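Local coordinates for VP1 (PDB 4PCH), which forms the pentameric building block of the polyomavirus capsid and, as the major coat protein, probably attaches the virion to host-cell receptors, at residues A58-V63 and E144-P149; F31-A34 and G38-Q41; Y86-E91 and W121-G126; P198-G203 and D231-T236. All coordinates share one frame; numbering follows the deposited sequence.

Interaction 1. Residues A58-V63 and E144-P149; sequences ALCYSV and EALEGP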
loop_
_atom_site.group_PDB
_atom_site.type_symbol
_atom_site.label_atom_id
_atom_site.label_comp_id
_atom_site.label_asym_id
_atom_site.label_seq_id
_atom_site.Cartn_x
_atom_site.Cartn_y
_atom_site.Cartn_z
ATOM N N ALA B 58 2.545 16.166 25.205
ATOM C CA ALA B 58 2.093 16.413 23.840
ATOM C C ALA B 58 3.253 16.750 22.915
ATOM O O ALA B 58 4.061 17.636 23.231
ATOM C CB ALA B 58 1.093 17.556 23.838
ATOM N N LEU B 59 3.326 16.086 21.768
ATOM C CA LEU B 59 4.395 16.378 20.799
ATOM C C LEU B 59 4.176 17.743 20.156
ATOM O O LEU B 59 3.067 18.058 19.698
ATOM C CB LEU B 59 4.507 15.308 19.706
ATOM C CG LEU B 59 5.723 15.438 18.774
ATOM C CD1 LEU B 59 7.025 15.236 19.541
ATOM C CD2 LEU B 59 5.599 14.473 17.613
ATOM N N CYS B 60 5.248 18.553 20.113
ATOM C CA CYS B 60 5.197 19.843 19.454
ATOM C C CYS B 60 6.047 19.865 18.200
ATOM O O CYS B 60 6.911 19.030 18.031
ATOM C CB CYS B 60 5.640 20.953 20.413
ATOM S SG CYS B 60 4.549 21.222 21.819
ATOM N N TYR B 61 5.807 20.822 17.308
ATOM C CA TYR B 61 6.693 20.946 16.161
ATOM C C TYR B 61 8.122 21.283 16.620
ATOM O O TYR B 61 8.323 22.041 17.601
ATOM C CB TYR B 61 6.230 22.042 15.224
ATOM C CG TYR B 61 4.977 21.725 14.451
ATOM C CD1 TYR B 61 5.021 20.957 13.291
ATOM C CD2 TYR B 61 3.759 22.226 14.851
ATOM C CE1 TYR B 61 3.874 20.669 12.570
ATOM C CE2 TYR B 61 2.592 21.964 14.130
ATOM C CZ TYR B 61 2.654 21.170 12.993
ATOM O OH TYR B 61 1.490 20.925 12.304
ATOM N N SER B 62 9.067 20.708 15.894
ATOM C CA SER B 62 10.467 21.024 15.976
ATOM C C SER B 62 10.757 22.071 14.939
ATOM O O SER B 62 10.232 21.989 13.837
ATOM C CB SER B 62 11.294 19.777 15.659
ATOM O OG SER B 62 11.105 18.758 16.647
ATOM N N VAL B 63 11.625 23.019 15.276
ATOM C CA VAL B 63 12.018 24.060 14.332
ATOM C C VAL B 63 13.521 24.256 14.390
ATOM O O VAL B 63 14.149 24.138 15.452
ATOM C CB VAL B 63 11.307 25.410 14.599
ATOM C CG1 VAL B 63 9.805 25.292 14.364
ATOM C CG2 VAL B 63 11.557 25.896 16.000
ATOM N N GLU B 144 -1.777 25.924 29.578
ATOM C CA GLU B 144 -1.387 27.274 29.207
ATOM C C GLU B 144 0.075 27.440 28.817
ATOM O O GLU B 144 0.432 28.459 28.222
ATOM C CB GLU B 144 -1.723 28.253 30.341
ATOM C CG GLU B 144 -3.220 28.491 30.519
ATOM C CD GLU B 144 -3.883 28.999 29.243
ATOM O OE1 GLU B 144 -4.360 28.157 28.444
ATOM O OE2 GLU B 144 -3.897 30.233 29.023
ATOM N N ALA B 145 0.915 26.460 29.142
ATOM C CA ALA B 145 2.314 26.458 28.676
ATOM C C ALA B 145 2.443 26.192 27.193
ATOM O O ALA B 145 3.494 26.463 26.582
ATOM C CB ALA B 145 3.133 25.458 29.481
ATOM N N LEU B 146 1.368 25.672 26.596
ATOM C CA LEU B 146 1.330 25.369 25.188
ATOM C C LEU B 146 0.581 26.456 24.418
ATOM O O LEU B 146 -0.274 27.152 24.976
ATOM C CB LEU B 146 0.623 24.009 24.981
ATOM C CG LEU B 146 1.292 22.860 25.707
ATOM C CD1 LEU B 146 0.449 21.603 25.625
ATOM C CD2 LEU B 146 2.703 22.612 25.199
ATOM N N GLU B 147 0.889 26.589 23.132
ATOM C CA GLU B 147 0.203 27.569 22.268
ATOM C C GLU B 147 -1.242 27.123 22.005
ATOM O O GLU B 147 -1.496 26.120 21.278
ATOM C CB GLU B 147 0.931 27.746 20.922
ATOM C CG GLU B 147 2.154 28.670 20.982
ATOM C CD GLU B 147 1.840 30.171 21.106
ATOM O OE1 GLU B 147 0.672 30.585 21.100
ATOM O OE2 GLU B 147 2.772 30.989 21.216
ATOM N N GLY B 148 -2.179 27.867 22.593
ATOM C CA GLY B 148 -3.600 27.541 22.484
ATOM C C GLY B 148 -4.094 27.923 21.088
ATOM O O GLY B 148 -3.827 29.040 20.639
ATOM N N PRO B 149 -4.861 27.036 20.447
ATOM C CA PRO B 149 -5.325 27.247 19.083
ATOM C C PRO B 149 -6.564 28.099 18.932
ATOM O O PRO B 149 -7.005 28.293 17.797
ATOM C CB PRO B 149 -5.689 25.832 18.642
ATOM C CG PRO B 149 -6.259 25.237 19.872
ATOM C CD PRO B 149 -5.321 25.726 20.950
#

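Interaction 2. Residues F31-A34 and G38-Q41; sequences FGKA and GNFQ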
loop_
_atom_site.group_PDB
_atom_site.type_symbol
_atom_site.label_atom_id
_atom_site.label_comp_id
_atom_site.label_asym_id
_atom_site.label_seq_id
_atom_site.Cartn_x
_atom_site.Cartn_y
_atom_site.Cartn_z
ATOM N N PHE B 31 8.914 17.915 23.088
ATOM C CA PHE B 31 7.640 17.844 23.783
ATOM C C PHE B 31 7.721 19.085 24.623
ATOM O O PHE B 31 8.135 19.041 25.805
ATOM C CB PHE B 31 7.548 16.614 24.692
ATOM C CG PHE B 31 7.379 15.330 23.953
ATOM C CD1 PHE B 31 8.478 14.664 23.444
ATOM C CD2 PHE B 31 6.123 14.793 23.750
ATOM C CE1 PHE B 31 8.331 13.495 22.762
ATOM C CE2 PHE B 31 5.973 13.593 23.080
ATOM C CZ PHE B 31 7.079 12.947 22.593
ATOM N N GLY B 32 7.411 20.184 23.950
ATOM C CA GLY B 32 7.532 21.528 24.434
ATOM C C GLY B 32 6.829 21.742 25.743
ATOM O O GLY B 32 5.714 21.226 25.969
ATOM N N LYS B 33 7.546 22.449 26.602
ATOM C CA LYS B 33 7.103 22.879 27.916
ATOM C C LYS B 33 7.239 24.398 28.073
ATOM O O LYS B 33 6.879 24.951 29.108
ATOM C CB LYS B 33 7.977 22.244 28.990
ATOM C CG LYS B 33 7.938 20.741 29.092
ATOM C CD LYS B 33 8.657 20.300 30.355
ATOM C CE LYS B 33 7.739 20.346 31.571
ATOM N NZ LYS B 33 6.875 19.132 31.679
ATOM N N ALA B 34 7.784 25.058 27.050
ATOM C CA ALA B 34 8.048 26.499 27.081
ATOM C C ALA B 34 8.352 26.975 25.651
ATOM O O ALA B 34 8.669 26.178 24.773
ATOM C CB ALA B 34 9.205 26.820 28.016
ATOM N N GLY B 38 13.387 24.288 23.825
ATOM C CA GLY B 38 12.826 22.963 23.474
ATOM C C GLY B 38 13.103 21.926 24.558
ATOM O O GLY B 38 13.932 22.125 25.463
ATOM N N ASN B 39 12.429 20.784 24.445
ATOM C CA ASN B 39 12.529 19.753 25.462
ATOM C C ASN B 39 12.878 18.547 24.667
ATOM O O ASN B 39 11.971 17.822 24.192
ATOM C CB ASN B 39 11.189 19.586 26.196
ATOM C CG ASN B 39 11.195 18.412 27.184
ATOM O OD1 ASN B 39 12.239 18.070 27.744
ATOM N ND2 ASN B 39 10.027 17.785 27.385
ATOM N N PHE B 40 14.183 18.345 24.432
ATOM C CA PHE B 40 14.499 17.363 23.392
ATOM C C PHE B 40 14.532 16.008 24.033
ATOM O O PHE B 40 15.435 15.693 24.828
ATOM C CB PHE B 40 15.783 17.644 22.636
ATOM C CG PHE B 40 15.855 19.025 22.034
ATOM C CD1 PHE B 40 14.908 19.449 21.120
ATOM C CD2 PHE B 40 16.890 19.884 22.370
ATOM C CE1 PHE B 40 14.974 20.720 20.562
ATOM C CE2 PHE B 40 16.962 21.166 21.820
ATOM C CZ PHE B 40 15.995 21.573 20.920
ATOM N N GLN B 41 13.520 15.233 23.697
ATOM C CA GLN B 41 13.394 13.849 24.155
ATOM C C GLN B 41 12.531 13.149 23.115
ATOM O O GLN B 41 11.670 13.790 22.495
ATOM C CB GLN B 41 12.705 13.775 25.530
ATOM C CG GLN B 41 13.570 14.183 26.707
ATOM C CD GLN B 41 13.701 13.119 27.798
ATOM O OE1 GLN B 41 13.055 13.215 28.863
ATOM N NE2 GLN B 41 14.558 12.097 27.551
#

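Interaction 3. Residues Y86-E91 and W121-G126; sequences YRLETE and WACGGG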
loop_
_atom_site.group_PDB
_atom_site.type_symbol
_atom_site.label_atom_id
_atom_site.label_comp_id
_atom_site.label_asym_id
_atom_site.label_seq_id
_atom_site.Cartn_x
_atom_site.Cartn_y
_atom_site.Cartn_z
ATOM N N TYR B 86 16.566 24.719 -3.817
ATOM C CA TYR B 86 15.888 24.081 -4.954
ATOM C C TYR B 86 15.650 22.579 -4.773
ATOM O O TYR B 86 14.909 21.980 -5.540
ATOM C CB TYR B 86 16.645 24.352 -6.264
ATOM C CG TYR B 86 18.067 23.834 -6.281
ATOM C CD1 TYR B 86 19.119 24.619 -5.844
ATOM C CD2 TYR B 86 18.352 22.553 -6.733
ATOM C CE1 TYR B 86 20.427 24.144 -5.852
ATOM C CE2 TYR B 86 19.644 22.072 -6.755
ATOM C CZ TYR B 86 20.677 22.857 -6.315
ATOM O OH TYR B 86 21.937 22.327 -6.349
ATOM N N ARG B 87 16.231 21.986 -3.734
ATOM C CA ARG B 87 16.130 20.543 -3.531
ATOM C C ARG B 87 16.490 20.254 -2.100
ATOM O O ARG B 87 17.322 20.948 -1.513
ATOM C CB ARG B 87 17.107 19.834 -4.502
ATOM C CG ARG B 87 17.319 18.344 -4.347
ATOM C CD ARG B 87 17.916 17.728 -5.626
ATOM N NE ARG B 87 19.339 18.023 -5.842
ATOM C CZ ARG B 87 20.351 17.393 -5.235
ATOM N NH1 ARG B 87 20.124 16.445 -4.334
ATOM N NH2 ARG B 87 21.605 17.724 -5.509
ATOM N N LEU B 88 15.850 19.244 -1.517
ATOM C CA LEU B 88 16.305 18.769 -0.218
ATOM C C LEU B 88 16.249 17.258 -0.137
ATOM O O LEU B 88 15.542 16.611 -0.914
ATOM C CB LEU B 88 15.531 19.406 0.919
ATOM C CG LEU B 88 14.069 19.069 1.181
ATOM C CD1 LEU B 88 13.876 17.687 1.815
ATOM C CD2 LEU B 88 13.434 20.123 2.067
ATOM N N GLU B 89 17.013 16.720 0.812
ATOM C CA GLU B 89 16.835 15.335 1.255
ATOM C C GLU B 89 16.366 15.403 2.685
ATOM O O GLU B 89 16.836 16.225 3.445
ATOM C CB GLU B 89 18.132 14.511 1.179
ATOM C CG GLU B 89 18.627 14.216 -0.228
ATOM C CD GLU B 89 19.296 15.408 -0.860
ATOM O OE1 GLU B 89 20.246 15.927 -0.249
ATOM O OE2 GLU B 89 18.887 15.837 -1.977
ATOM N N THR B 90 15.433 14.536 3.069
ATOM C CA THR B 90 15.049 14.463 4.481
ATOM C C THR B 90 14.843 12.997 4.852
ATOM O O THR B 90 14.383 12.204 4.010
ATOM C CB THR B 90 13.816 15.344 4.800
ATOM O OG1 THR B 90 13.551 15.289 6.231
ATOM C CG2 THR B 90 12.571 14.878 4.008
ATOM N N GLU B 91 15.252 12.614 6.067
ATOM C CA GLU B 91 15.172 11.230 6.533
ATOM C C GLU B 91 14.787 11.219 7.997
ATOM O O GLU B 91 15.315 11.993 8.796
ATOM C CB GLU B 91 16.536 10.503 6.482
ATOM C CG GLU B 91 17.282 10.398 5.172
ATOM C CD GLU B 91 18.655 9.714 5.332
ATOM O OE1 GLU B 91 18.779 8.690 6.111
ATOM O OE2 GLU B 91 19.602 10.208 4.651
ATOM N N TRP B 121 7.148 17.403 7.398
ATOM C CA TRP B 121 8.302 18.273 7.232
ATOM C C TRP B 121 7.898 19.530 6.463
ATOM O O TRP B 121 6.928 19.535 5.671
ATOM C CB TRP B 121 9.482 17.546 6.542
ATOM C CG TRP B 121 9.176 17.091 5.162
ATOM C CD1 TRP B 121 8.806 15.821 4.774
ATOM C CD2 TRP B 121 9.205 17.886 3.962
ATOM N NE1 TRP B 121 8.577 15.800 3.425
ATOM C CE2 TRP B 121 8.816 17.046 2.900
ATOM C CE3 TRP B 121 9.502 19.228 3.689
ATOM C CZ2 TRP B 121 8.716 17.500 1.582
ATOM C CZ3 TRP B 121 9.419 19.683 2.385
ATOM C CH2 TRP B 121 9.019 18.815 1.340
ATOM N N ALA B 122 8.660 20.588 6.702
ATOM C CA ALA B 122 8.561 21.849 5.959
ATOM C C ALA B 122 9.921 22.504 5.837
ATOM O O ALA B 122 10.786 22.370 6.706
ATOM C CB ALA B 122 7.552 22.810 6.581
ATOM N N CYS B 123 10.091 23.204 4.706
ATOM C CA CYS B 123 11.261 23.988 4.386
ATOM C C CYS B 123 10.833 25.285 3.728
ATOM O O CYS B 123 10.110 25.281 2.720
ATOM C CB CYS B 123 12.166 23.185 3.444
ATOM S SG CYS B 123 13.653 24.065 2.926
ATOM N N GLY B 124 11.271 26.413 4.278
ATOM C CA GLY B 124 10.847 27.699 3.779
ATOM C C GLY B 124 11.811 28.838 4.075
ATOM O O GLY B 124 12.839 28.663 4.731
ATOM N N GLY B 125 11.457 30.014 3.567
ATOM C CA GLY B 125 12.241 31.211 3.742
ATOM C C GLY B 125 11.850 32.021 4.971
ATOM O O GLY B 125 12.400 33.089 5.205
ATOM N N GLY B 126 10.888 31.502 5.728
ATOM C CA GLY B 126 10.485 32.068 7.014
ATOM C C GLY B 126 9.695 30.994 7.726
ATOM O O GLY B 126 9.567 29.875 7.215
#

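Interaction 4. Residues P198-G203 and D231-T236; sequences PVVSYG and DMVGMT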
loop_
_atom_site.group_PDB
_atom_site.type_symbol
_atom_site.label_atom_id
_atom_site.label_comp_id
_atom_site.label_asym_id
_atom_site.label_seq_id
_atom_site.Cartn_x
_atom_site.Cartn_y
_atom_site.Cartn_z
ATOM N N PRO B 198 2.963 1.310 12.822
ATOM C CA PRO B 198 3.701 2.259 11.979
ATOM C C PRO B 198 4.622 1.597 10.970
ATOM O O PRO B 198 5.147 0.514 11.228
ATOM C CB PRO B 198 4.546 3.021 12.985
ATOM C CG PRO B 198 4.802 2.034 14.101
ATOM C CD PRO B 198 3.618 1.086 14.125
ATOM N N VAL B 199 4.834 2.268 9.840
ATOM C CA VAL B 199 5.805 1.852 8.833
ATOM C C VAL B 199 6.647 3.087 8.540
ATOM O O VAL B 199 6.105 4.108 8.133
ATOM C CB VAL B 199 5.111 1.368 7.557
ATOM C CG1 VAL B 199 6.143 0.977 6.498
ATOM C CG2 VAL B 199 4.191 0.203 7.877
ATOM N N VAL B 200 7.954 2.982 8.779
ATOM C CA VAL B 200 8.899 4.099 8.643
ATOM C C VAL B 200 9.927 3.585 7.642
ATOM O O VAL B 200 10.408 2.472 7.760
ATOM C CB VAL B 200 9.588 4.427 9.988
ATOM C CG1 VAL B 200 10.826 5.309 9.802
ATOM C CG2 VAL B 200 8.607 5.114 10.936
ATOM N N SER B 201 10.270 4.402 6.666
ATOM C CA SER B 201 11.374 4.052 5.777
ATOM C C SER B 201 12.329 5.214 5.699
ATOM O O SER B 201 11.945 6.351 5.933
ATOM C CB SER B 201 10.886 3.696 4.394
ATOM O OG SER B 201 10.463 4.842 3.686
ATOM N N TYR B 202 13.590 4.898 5.396
ATOM C CA TYR B 202 14.657 5.903 5.375
ATOM C C TYR B 202 15.772 5.396 4.492
ATOM O O TYR B 202 15.888 4.218 4.222
ATOM C CB TYR B 202 15.194 6.204 6.792
ATOM C CG TYR B 202 15.756 4.982 7.514
ATOM C CD1 TYR B 202 14.950 4.171 8.308
ATOM C CD2 TYR B 202 17.085 4.640 7.400
ATOM C CE1 TYR B 202 15.457 3.042 8.954
ATOM C CE2 TYR B 202 17.602 3.509 8.022
ATOM C CZ TYR B 202 16.791 2.722 8.823
ATOM O OH TYR B 202 17.309 1.632 9.447
ATOM N N GLY B 203 16.593 6.308 4.014
ATOM C CA GLY B 203 17.685 5.954 3.132
ATOM C C GLY B 203 18.363 7.244 2.703
ATOM O O GLY B 203 17.837 8.326 2.892
ATOM N N ASP B 231 7.377 14.158 13.955
ATOM C CA ASP B 231 7.350 12.734 13.656
ATOM C C ASP B 231 6.906 11.965 14.889
ATOM O O ASP B 231 7.697 11.680 15.784
ATOM C CB ASP B 231 8.719 12.271 13.151
ATOM C CG ASP B 231 9.041 12.844 11.786
ATOM O OD1 ASP B 231 8.506 12.330 10.749
ATOM O OD2 ASP B 231 9.758 13.872 11.734
ATOM N N MET B 232 5.611 11.689 14.936
ATOM C CA MET B 232 5.011 10.868 15.985
ATOM C C MET B 232 4.789 9.494 15.390
ATOM O O MET B 232 3.994 9.346 14.471
ATOM C CB MET B 232 3.681 11.452 16.434
ATOM C CG MET B 232 3.009 10.554 17.481
ATOM S SD MET B 232 1.581 11.286 18.281
ATOM C CE MET B 232 0.524 11.560 16.885
ATOM N N VAL B 233 5.577 8.537 15.857
ATOM C CA VAL B 233 5.563 7.182 15.330
ATOM C C VAL B 233 4.451 6.352 15.959
ATOM O O VAL B 233 4.018 5.376 15.371
ATOM C CB VAL B 233 6.938 6.486 15.521
ATOM C CG1 VAL B 233 6.983 5.169 14.776
ATOM C CG2 VAL B 233 8.082 7.349 15.049
ATOM N N GLY B 234 3.965 6.755 17.136
ATOM C CA GLY B 234 2.817 6.107 17.785
ATOM C C GLY B 234 2.938 6.229 19.284
ATOM O O GLY B 234 3.525 7.212 19.767
ATOM N N MET B 235 2.402 5.259 20.015
ATOM C CA MET B 235 2.560 5.220 21.474
ATOM C C MET B 235 3.293 3.945 21.932
ATOM O O MET B 235 3.416 2.951 21.184
ATOM C CB MET B 235 1.207 5.377 22.166
ATOM C CG MET B 235 0.611 6.783 22.007
ATOM S SD MET B 235 -0.911 6.899 22.993
ATOM C CE MET B 235 -0.218 7.821 24.381
ATOM N N THR B 236 3.737 3.979 23.182
ATOM C CA THR B 236 4.558 2.932 23.766
ATOM C C THR B 236 4.284 2.765 25.242
ATOM O O THR B 236 3.848 3.703 25.912
ATOM C CB THR B 236 6.077 3.224 23.547
ATOM O OG1 THR B 236 6.854 2.097 23.996
ATOM C CG2 THR B 236 6.537 4.477 24.251
#

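Interaction 1. Residues A58-V63 and E144-P149
CG of Leu146 and SG of Cys60 both stand anti to the carbonyl carbon and beside the backbone N (chi1 -59° and -66°). This sets the isobutyl group of Leu146 against the sulfur of Cys60. The extended second torsion of Leu146, 172°, splits the two methyl groups between two partners. CD2 of Leu146 lies 4.1 Å from SG of Cys60. CD1 of Leu146 lies 4.5 Å from CB of Ala58, a looser touch. The leucine thus touches Ala58 and Cys60, while Leu59 between them turns onto Phe31 and Met232. In the jelly-roll fold, 58-63 runs into strand 62-67, while 144-149 belongs to the loop between strands 141-142 and 161-163. The contact therefore lays a long loop against the lead-in to a sheet strand. It is buried but small, 85 Å² in all, and purely apolar. The polar anchors of the loop lie elsewhere: Glu147 OE1 forms a salt bridge with Lys162 NZ, and the carbonyl O of Glu147 accepts a bond from Trp174 NE1. Tyr61 OH bonds to the carbonyl O of the same Trp174.

Interaction 2. Residues F31-A34 and G38-Q41
Phe31 and Asn39 grip each other through two hydrogen bonds that use both polar groups of the Phe31 backbone. The Phe31 N-H points to the carbonyl O of Asn39, with N to O at 3.3 Å. The return bond comes from a side chain: ND2 of Asn39 donates to the carbonyl O of Phe31 at 2.8 Å. Both are fairly straight, close to 160° at the hydrogen. The Phe31 O lies in the plane of the Asn39 amide, but the amide nitrogen sits 23° out of the plane of the Phe31 carbonyl. Asn39 holds CG anti to its own N (chi1 174°), which carries the amide over to the other segment. Its backbone N is satisfied separately, by Asn30 OD1.

Around this pair the contacts are lighter. The carbonyl O of Gln41 faces the edge of the Phe31 ring, in its plane, 3.4 Å from CE1. CG of Lys33 passes 4.0 Å from ND2 of Asn39, and its bent chain takes NZ on to a hydrogen bond with Pro55 O. Gln41 NE2 makes a weak hydrogen bond to Asp153 OD2 of a neighbouring subunit.

Neither segment is regular strand. They are two arms of the loop that links strand 9-27 to strand 43-46, tied together by the Phe31-Asn39 bonds. The Phe31 side chain packs on Leu59, in the loop leading to strand 62-67.

Interaction 3. Residues Y86-E91 and W121-G126
Trp121 and Thr90 meet in the interior of the jelly-roll, where strands 79-93 and 117-124 face each other across the sandwich. The segment axes lie 9.7 Å apart and run nearly antiparallel, at 153°, so side chains rather than backbone bonds join them. CB of Trp121 points toward the other strand. A chi1 of 63° places CG between the backbone N and the carbonyl carbon, and turns one face of the indole to Thr90. Next along the ring, CD1 lies 4.0 Å from the methyl CG2 of Thr90, and NE1 is almost as near to it. This is a CH-pi contact: the methyl stands over the five-membered ring, 15° off its normal. At the far end of the indole, CZ3 reaches CD2 of Leu88 at 4.1 Å. The tryptophan also packs on Phe187 and Thr208, and on Gln205 of a neighbouring subunit. Thr90 divides its work, since its OG1 is bonded to Phe261 O and Arg260 NH1 while its methyl faces the ring. Cys123, two residues on from Trp121, meets the same leucine methyl: Leu88 CD2 rests 3.6 Å from Cys123 CB.

Interaction 4. Residues P198-G203 and D231-T236
Pro198 and Val233 make the close part of this contact. The proline ring crosses the valine side chain at about a right angle. Its CB lies 3.7 Å from CG1 of Val233 and 3.4 Å from the carbonyl O of Val233; CG of the ring is only slightly farther from both. Val233 holds CG1 anti to its backbone N (chi1 -171°), which brings this one methyl against both Pro198 and Val200. The second partner sits less tightly: CG2 of Val200 is 4.2 Å from the same CG1.

Farther along strand 199-203 the two segments part. Val199 turns its CB away from the contact and is exposed, as is Ser201. This strand finds its sheet partner in a neighbouring subunit: residues 199-203 form an antiparallel ladder with that chain, so the sheet continues across the interface of the pentamer. On the other segment, Val233 and Gly234 both face Gln255, a classic beta bulge in strand 224-236. Tyr119 of strand 117-124 lies against both Pro198 and Val233.

The contact is apolar packing, apart from the Val233 carbonyl O against the proline ring. Between the two segments nothing directional fixes the fit, which rests on the shapes of Pro198, Val200 and Val233. Backbone bonds run to other partners, among them Gln255 for the bulge and the neighbouring subunit for 199-203.

How the interactions relate
Interactions 1 and 2 adjoin, with centres 9 Å apart. Leu146 CD2 approaches Gly32 O at 3.4 Å, and Cys60 SG lies 3.7 Å from Gly32 N, so the 31-34 segment packs directly on interaction 1. Interaction 1 also reaches interaction 4: Leu59 CD2 touches Met232 CB at 3.8 Å, and strands 62-67 and 224-236 are sheet neighbours. Interaction 3 lies on the opposite side of the chain centre from interactions 1 and 2, about 21 and 22 Å away between centres. It meets interaction 4 where Glu91 approaches Gly203. Interactions 2, 3 and 4 all touch a neighbouring subunit, whereas interaction 1 stays within its own.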